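Local structure of metal-dependent phosphohydrolase, HDOD domain-containing (Geobacter sulfurreducens, 3HC1) at residues R272-G275 and G276-F279. The protein is of unknown function but binds two iron ions and is probably a metal-dependent phosphohydrolase of the HD superfamily. Sequence-based numbering, arbitrary orientation.
Sequences RSLG and GSDF
S277 folds back on L274 and bonds to its carbonyl oxygen twice. The backbone N of S277 donates to O of L274 at 3.0 Å. This N lies well above the carbonyl plane, 54° out of it. The hydroxyl makes the second bond, with OG of S277 3.2 Å from O of L274. It lies in the carbonyl plane, on a lone pair. The two donors therefore approach the one oxygen from different directions. With chi1 at 78°, OG of S277 sits between its own backbone N and carbonyl carbon, which turns the hydroxyl back toward L274. There OG also packs against CB of L274, at 3.4 Å. The backbone bond closes a type I beta turn, L274 to S277, with G275 and G276 at its two central positions. L274 is the first residue to leave helical geometry after helix 266-273, so the turn starts the surface link to helix 281-302. The side chain of L274 packs on F139 and on M233 of helix 229-243. Replacing S277 by an alanine is likely to leave O of L274 without its in-plane donor, though the backbone bond could stay. On its other side, OG of S277 lies at the edge of the F279 ring, in the ring plane. That ring makes a cation-pi contact with R271, whose NH2 also bonds to O of F279.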
ATOM      1  N   ARG A 272      17.707   9.920  -8.851  1.00 25.22           N
ATOM      2  CA  ARG A 272      17.934   9.602 -10.257  1.00 27.59           C
ATOM      3  C   ARG A 272      16.611   9.749 -11.060  1.00 26.04           C
ATOM      4  O   ARG A 272      16.658  10.105 -12.239  1.00 24.90           O
ATOM      5  CB  ARG A 272      18.551   8.209 -10.426  1.00 27.89           C
ATOM      6  CG  ARG A 272      17.534   7.112 -10.682  1.00 36.13           C
ATOM      7  CD  ARG A 272      18.102   5.700 -10.625  1.00 34.67           C
ATOM      8  NE  ARG A 272      17.038   4.686 -10.839  1.00 25.79           N
ATOM      9  CZ  ARG A 272      17.147   3.393 -10.501  1.00 29.79           C
ATOM     10  NH1 ARG A 272      18.242   2.942  -9.897  1.00 29.61           N
ATOM     11  NH2 ARG A 272      16.141   2.524 -10.750  1.00 28.18           N
ATOM     12  N   SER A 273      15.454   9.491 -10.434  1.00 22.44           N
ATOM     13  CA  SER A 273      14.149   9.567 -11.115  1.00 25.14           C
ATOM     14  C   SER A 273      13.628  11.019 -11.251  1.00 27.13           C
ATOM     15  O   SER A 273      12.903  11.346 -12.187  1.00 24.66           O
ATOM     16  CB  SER A 273      13.080   8.710 -10.390  1.00 22.99           C
ATOM     17  OG  SER A 273      13.495   7.360 -10.152  1.00 25.05           O
ATOM     18  N   LEU A 274      13.971  11.857 -10.284  1.00 30.06           N
ATOM     19  CA  LEU A 274      13.490  13.228 -10.183  1.00 30.73           C
ATOM     20  C   LEU A 274      14.721  14.133 -10.195  1.00 32.63           C
ATOM     21  O   LEU A 274      15.181  14.580  -9.145  1.00 31.34           O
ATOM     22  CB  LEU A 274      12.689  13.408  -8.879  1.00 31.31           C
ATOM     23  CG  LEU A 274      11.505  12.440  -8.663  1.00 36.46           C
ATOM     24  CD1 LEU A 274      10.823  12.628  -7.272  1.00 28.64           C
ATOM     25  CD2 LEU A 274      10.482  12.565  -9.813  1.00 38.44           C
ATOM     26  N   GLY A 275      15.243  14.397 -11.395  1.00 34.00           N
ATOM     27  CA  GLY A 275      16.494  15.157 -11.578  1.00 36.34           C
ATOM     28  C   GLY A 275      16.570  16.506 -10.853  1.00 37.17           C
ATOM     29  O   GLY A 275      17.647  16.904 -10.366  1.00 37.97           O
ATOM     30  N   GLY A 276      15.433  17.203 -10.775  1.00 35.90           N
ATOM     31  CA  GLY A 276      15.354  18.515 -10.114  1.00 36.32           C
ATOM     32  C   GLY A 276      15.034  18.510  -8.613  1.00 36.89           C
ATOM     33  O   GLY A 276      15.152  19.548  -7.962  1.00 34.89           O
ATOM     34  N   SER A 277      14.643  17.364  -8.057  1.00 36.80           N
ATOM     35  CA  SER A 277      14.202  17.321  -6.645  1.00 39.46           C
ATOM     36  C   SER A 277      15.342  17.471  -5.629  1.00 38.96           C
ATOM     37  O   SER A 277      16.372  16.767  -5.674  1.00 38.70           O
ATOM     38  CB  SER A 277      13.376  16.068  -6.332  1.00 39.90           C
ATOM     39  OG  SER A 277      14.188  14.927  -6.172  1.00 46.91           O
ATOM     40  N   ASP A 278      15.142  18.424  -4.728  1.00 38.50           N
ATOM     41  CA  ASP A 278      16.096  18.735  -3.668  1.00 38.62           C
ATOM     42  C   ASP A 278      15.418  18.443  -2.344  1.00 33.57           C
ATOM     43  O   ASP A 278      14.389  19.048  -2.007  1.00 33.35           O
ATOM     44  CB  ASP A 278      16.508  20.207  -3.734  1.00 40.22           C
ATOM     45  CG  ASP A 278      17.361  20.517  -4.950  1.00 50.09           C
ATOM     46  OD1 ASP A 278      17.379  19.713  -5.916  1.00 62.34           O
ATOM     47  OD2 ASP A 278      18.021  21.577  -4.941  1.00 60.94           O
ATOM     48  N   PHE A 279      15.972  17.487  -1.614  1.00 28.98           N
ATOM     49  CA  PHE A 279      15.433  17.103  -0.322  1.00 23.86           C
ATOM     50  C   PHE A 279      16.562  16.632   0.575  1.00 21.88           C
ATOM     51  O   PHE A 279      17.658  16.287   0.094  1.00 19.66           O
ATOM     52  CB  PHE A 279      14.361  16.010  -0.467  1.00 22.69           C
ATOM     53  CG  PHE A 279      14.862  14.727  -1.076  1.00 19.27           C
ATOM     54  CD1 PHE A 279      15.436  13.746  -0.287  1.00 21.65           C
ATOM     55  CD2 PHE A 279      14.719  14.489  -2.430  1.00 27.79           C
ATOM     56  CE1 PHE A 279      15.878  12.554  -0.836  1.00 22.05           C
ATOM     57  CE2 PHE A 279      15.141  13.289  -2.986  1.00 21.34           C
ATOM     58  CZ  PHE A 279      15.717  12.326  -2.200  1.00 27.61           C
TER